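Local coordinates for secretion protein Snm4 (Mycobacterium xenopi, PDB 7B7J) that probably forms, through this cytosolic ubiquitin-like domain of EccD5, part of the ESX-5 type VII secretion pore complex of mycobacteria, at residues V34-I46 with P82-V94. Numbering follows the deposited sequence.
Sequences VVLDAHAPISVMI and PLRPNLSLTEQEV
I42, where the chain enters helix 42-60, inserts its side chain into the loop 82-94. CB lies 3.7 Å from R84 O. A chi1 of -59° sets CG1 anti to the carbonyl carbon and directs it past L87 O to within 3.5 Å of Q92 NE2; CD1 touches two leucines, at 3.9 Å from L83 CD1 and 3.6 Å from L89 CD2, crossing the L89 side chain at about a right angle. The other methyl of L89, CD1, packs against L36 CB and M45 CE. Two backbone bonds hold I42 and S43 beside this apolar cluster: I42 N donates to L87 O, and S43 N to P85 O (2.9 Å). Farther along, A38 O takes T90 OG1 (2.7 Å) and T90 N (3.2 Å) from opposite faces of its plane, while a water donates to D37 O and A40 O and accepts from L89 N. Within the loop the Q92 side-chain amide bonds both R84 N, through OE1, and R84 O, through NE2. The contact thus ties the turn between strand 30-37 and helix 42-60 of the ubiquitin-like fold to the loop preceding strand 99-107; pairing A38 O and the amides of I42 and S43 across it probably offsets the cost of placing them near apolar side chains.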
loop_
_atom_site.group_PDB
_atom_site.type_symbol
_atom_site.label_atom_id
_atom_site.label_comp_id
_atom_site.label_asym_id
_atom_site.label_seq_id
_atom_site.Cartn_x
_atom_site.Cartn_y
_atom_site.Cartn_z
ATOM N N VAL A 34 7.579 -0.621 -6.168
ATOM C CA VAL A 34 6.679 -0.115 -7.226
ATOM C C VAL A 34 6.940 1.310 -7.533
ATOM O O VAL A 34 7.273 2.020 -6.642
ATOM C CB VAL A 34 5.213 -0.265 -6.704
ATOM C CG1 VAL A 34 4.725 -1.703 -6.679
ATOM C CG2 VAL A 34 4.939 0.307 -5.418
ATOM N N VAL A 35 6.611 1.666 -8.697
ATOM C CA VAL A 35 6.528 3.057 -9.211
ATOM C C VAL A 35 5.105 3.494 -9.167
ATOM O O VAL A 35 4.292 2.947 -9.914
ATOM C CB VAL A 35 7.217 3.228 -10.548
ATOM C CG1 VAL A 35 7.260 4.701 -10.957
ATOM C CG2 VAL A 35 8.707 2.733 -10.711
ATOM N N LEU A 36 4.853 4.518 -8.352
ATOM C CA LEU A 36 3.444 5.041 -8.153
ATOM C C LEU A 36 3.299 6.509 -8.587
ATOM O O LEU A 36 4.242 7.300 -8.492
ATOM C CB LEU A 36 2.932 4.873 -6.809
ATOM C CG LEU A 36 2.944 3.495 -6.223
ATOM C CD1 LEU A 36 2.592 3.441 -4.712
ATOM C CD2 LEU A 36 1.990 2.655 -7.015
ATOM N N ASP A 37 2.145 6.884 -9.089
ATOM C CA ASP A 37 1.871 8.330 -9.316
ATOM C C ASP A 37 2.064 9.053 -7.960
ATOM O O ASP A 37 1.337 8.773 -7.028
ATOM C CB ASP A 37 0.465 8.507 -9.859
ATOM C CG ASP A 37 -0.033 9.893 -10.284
ATOM O OD1 ASP A 37 0.199 10.833 -9.649
ATOM O OD2 ASP A 37 -0.849 9.862 -11.145
ATOM N N ALA A 38 2.869 10.105 -7.977
ATOM C CA ALA A 38 3.232 10.986 -6.794
ATOM C C ALA A 38 2.103 11.971 -6.452
ATOM O O ALA A 38 2.270 12.588 -5.356
ATOM C CB ALA A 38 4.523 11.773 -7.151
ATOM N N HIS A 39 1.124 12.136 -7.329
ATOM C CA HIS A 39 0.092 13.211 -7.188
ATOM C C HIS A 39 -1.321 12.637 -6.980
ATOM O O HIS A 39 -2.241 13.384 -6.687
ATOM C CB HIS A 39 0.111 14.261 -8.299
ATOM C CG HIS A 39 1.410 15.077 -8.158
ATOM N ND1 HIS A 39 1.751 15.710 -6.915
ATOM C CD2 HIS A 39 2.488 15.303 -9.002
ATOM C CE1 HIS A 39 3.022 16.142 -6.983
ATOM N NE2 HIS A 39 3.476 15.909 -8.244
ATOM N N ALA A 40 -1.536 11.337 -7.205
ATOM C CA ALA A 40 -2.927 10.858 -7.044
ATOM C C ALA A 40 -3.257 10.727 -5.577
ATOM O O ALA A 40 -2.400 10.272 -4.816
ATOM C CB ALA A 40 -3.008 9.517 -7.706
ATOM N N PRO A 41 -4.540 10.884 -5.184
ATOM C CA PRO A 41 -4.909 10.526 -3.820
ATOM C C PRO A 41 -4.668 9.069 -3.549
ATOM O O PRO A 41 -4.994 8.208 -4.426
ATOM C CB PRO A 41 -6.316 11.066 -3.750
ATOM C CG PRO A 41 -6.846 11.370 -5.076
ATOM C CD PRO A 41 -5.646 11.404 -5.984
ATOM N N ILE A 42 -4.272 8.767 -2.344
ATOM C CA ILE A 42 -4.128 7.351 -1.919
ATOM C C ILE A 42 -5.365 6.514 -2.201
ATOM O O ILE A 42 -5.153 5.349 -2.529
ATOM C CB ILE A 42 -3.655 7.275 -0.405
ATOM C CG1 ILE A 42 -2.315 7.992 -0.168
ATOM C CG2 ILE A 42 -3.753 5.892 0.243
ATOM C CD1 ILE A 42 -1.169 7.668 -1.042
ATOM N N SER A 43 -6.497 7.061 -1.921
ATOM C CA SER A 43 -7.811 6.421 -2.088
ATOM C C SER A 43 -7.912 5.719 -3.452
ATOM O O SER A 43 -8.714 4.728 -3.554
ATOM C CB SER A 43 -8.938 7.311 -1.787
ATOM O OG SER A 43 -9.081 8.333 -2.773
ATOM N N VAL A 44 -7.417 6.334 -4.512
ATOM C CA VAL A 44 -7.654 5.701 -5.835
ATOM C C VAL A 44 -6.510 4.738 -6.058
ATOM O O VAL A 44 -6.603 3.859 -7.015
ATOM C CB VAL A 44 -7.706 6.717 -6.971
ATOM C CG1 VAL A 44 -8.853 7.667 -6.811
ATOM C CG2 VAL A 44 -6.351 7.357 -7.267
ATOM N N MET A 45 -5.451 4.594 -5.246
ATOM C CA MET A 45 -4.375 3.626 -5.445
ATOM C C MET A 45 -4.459 2.369 -4.604
ATOM O O MET A 45 -3.822 1.404 -4.904
ATOM C CB MET A 45 -2.985 4.317 -5.304
ATOM C CG MET A 45 -2.783 5.528 -6.396
ATOM S SD MET A 45 -1.083 5.936 -6.483
ATOM C CE MET A 45 -0.879 6.762 -4.928
ATOM N N ILE A 46 -5.279 2.405 -3.525
ATOM C CA ILE A 46 -5.164 1.245 -2.598
ATOM C C ILE A 46 -5.639 -0.102 -3.121
ATOM O O ILE A 46 -4.868 -1.098 -2.975
ATOM C CB ILE A 46 -5.976 1.558 -1.303
ATOM C CG1 ILE A 46 -5.235 2.589 -0.459
ATOM C CG2 ILE A 46 -6.013 0.269 -0.424
ATOM C CD1 ILE A 46 -4.369 1.866 0.473
ATOM N N PRO A 82 -1.681 5.548 9.564
ATOM C CA PRO A 82 -2.174 5.364 8.208
ATOM C C PRO A 82 -1.990 6.620 7.358
ATOM O O PRO A 82 -2.223 7.708 7.899
ATOM C CB PRO A 82 -3.657 5.015 8.456
ATOM C CG PRO A 82 -3.931 5.685 9.688
ATOM C CD PRO A 82 -2.782 5.668 10.612
ATOM N N LEU A 83 -1.694 6.442 6.125
ATOM C CA LEU A 83 -1.769 7.585 5.168
ATOM C C LEU A 83 -3.235 8.039 5.093
ATOM O O LEU A 83 -4.133 7.147 5.095
ATOM C CB LEU A 83 -1.242 7.277 3.762
ATOM C CG LEU A 83 0.285 6.909 3.674
ATOM C CD1 LEU A 83 0.712 6.740 2.259
ATOM C CD2 LEU A 83 1.139 7.858 4.475
ATOM N N ARG A 84 -3.569 9.269 4.845
ATOM C CA ARG A 84 -4.862 9.897 4.583
ATOM C C ARG A 84 -5.296 9.505 3.226
ATOM O O ARG A 84 -4.509 9.589 2.300
ATOM C CB ARG A 84 -4.769 11.427 4.808
ATOM C CG ARG A 84 -4.487 11.688 6.275
ATOM C CD ARG A 84 -4.267 13.048 6.738
ATOM N NE ARG A 84 -5.576 13.551 6.429
ATOM C CZ ARG A 84 -5.954 14.806 6.533
ATOM N NH1 ARG A 84 -5.073 15.707 6.911
ATOM N NH2 ARG A 84 -7.219 15.135 6.284
ATOM N N PRO A 85 -6.466 9.158 3.042
ATOM C CA PRO A 85 -6.919 8.671 1.747
ATOM C C PRO A 85 -6.984 9.819 0.753
ATOM O O PRO A 85 -6.827 9.549 -0.492
ATOM C CB PRO A 85 -8.307 8.100 2.014
ATOM C CG PRO A 85 -8.690 8.886 3.240
ATOM C CD PRO A 85 -7.466 8.894 4.120
ATOM N N ASN A 86 -7.324 10.974 1.262
ATOM C CA ASN A 86 -7.644 12.122 0.362
ATOM C C ASN A 86 -6.373 12.931 -0.073
ATOM O O ASN A 86 -6.489 13.820 -0.864
ATOM C CB ASN A 86 -8.571 13.109 1.038
ATOM C CG ASN A 86 -8.042 13.509 2.432
ATOM O OD1 ASN A 86 -7.717 12.701 3.371
ATOM N ND2 ASN A 86 -8.079 14.834 2.652
ATOM N N LEU A 87 -5.219 12.596 0.326
ATOM C CA LEU A 87 -3.973 13.300 -0.038
ATOM C C LEU A 87 -3.072 12.354 -0.787
ATOM O O LEU A 87 -3.140 11.057 -0.700
ATOM C CB LEU A 87 -3.335 13.779 1.265
ATOM C CG LEU A 87 -4.034 14.801 2.140
ATOM C CD1 LEU A 87 -3.091 15.039 3.273
ATOM C CD2 LEU A 87 -4.288 16.065 1.402
ATOM N N SER A 88 -2.233 12.979 -1.605
ATOM C CA SER A 88 -1.154 12.314 -2.375
ATOM C C SER A 88 -0.021 11.773 -1.462
ATOM O O SER A 88 0.209 12.285 -0.367
ATOM C CB SER A 88 -0.668 13.081 -3.629
ATOM O OG SER A 88 0.098 14.181 -3.105
ATOM N N LEU A 89 0.822 10.919 -2.106
ATOM C CA LEU A 89 2.122 10.603 -1.518
ATOM C C LEU A 89 2.906 11.895 -1.248
ATOM O O LEU A 89 3.488 12.061 -0.165
ATOM C CB LEU A 89 2.887 9.708 -2.452
ATOM C CG LEU A 89 2.304 8.318 -2.614
ATOM C CD1 LEU A 89 2.890 7.546 -3.848
ATOM C CD2 LEU A 89 2.385 7.460 -1.352
ATOM N N THR A 90 3.048 12.713 -2.293
ATOM C CA THR A 90 3.863 13.960 -2.134
ATOM C C THR A 90 3.328 14.788 -0.960
ATOM O O THR A 90 4.181 15.319 -0.160
ATOM C CB THR A 90 3.891 14.757 -3.444
ATOM O OG1 THR A 90 4.455 13.816 -4.357
ATOM C CG2 THR A 90 4.571 16.104 -3.424
ATOM N N GLU A 91 2.041 14.990 -0.932
ATOM C CA GLU A 91 1.464 15.871 0.141
ATOM C C GLU A 91 1.713 15.291 1.493
ATOM O O GLU A 91 1.722 16.109 2.472
ATOM C CB GLU A 91 -0.007 15.949 -0.110
ATOM C CG GLU A 91 -0.391 16.920 -1.237
ATOM C CD GLU A 91 -1.876 16.896 -1.631
ATOM O OE1 GLU A 91 -2.526 15.843 -1.686
ATOM O OE2 GLU A 91 -2.406 17.917 -2.057
ATOM N N GLN A 92 1.939 13.987 1.663
ATOM C CA GLN A 92 2.111 13.298 2.933
ATOM C C GLN A 92 3.596 13.087 3.151
ATOM O O GLN A 92 3.934 12.232 3.989
ATOM C CB GLN A 92 1.243 12.026 3.002
ATOM C CG GLN A 92 -0.184 12.455 2.889
ATOM C CD GLN A 92 -1.053 11.263 3.045
ATOM O OE1 GLN A 92 -1.402 10.940 4.216
ATOM N NE2 GLN A 92 -1.566 10.724 1.967
ATOM N N GLU A 93 4.455 13.581 2.320
ATOM C CA GLU A 93 5.944 13.499 2.438
ATOM C C GLU A 93 6.383 12.077 2.363
ATOM O O GLU A 93 7.338 11.625 3.015
ATOM C CB GLU A 93 6.385 14.065 3.758
ATOM C CG GLU A 93 6.147 15.516 3.925
ATOM C CD GLU A 93 6.705 16.026 5.260
ATOM O OE1 GLU A 93 7.638 16.798 5.239
ATOM O OE2 GLU A 93 6.277 15.561 6.366
ATOM N N VAL A 94 5.844 11.312 1.417
ATOM C CA VAL A 94 6.340 9.982 1.100
ATOM C C VAL A 94 7.114 10.159 -0.217
ATOM O O VAL A 94 6.578 10.567 -1.260
ATOM C CB VAL A 94 5.209 8.951 0.859
ATOM C CG1 VAL A 94 5.788 7.552 0.553
ATOM C CG2 VAL A 94 4.286 8.958 2.070
HETATM O O HOH W 1 0.255 9.950 -4.763
HETATM O O HOH W 2 0.368 16.049 -4.790
#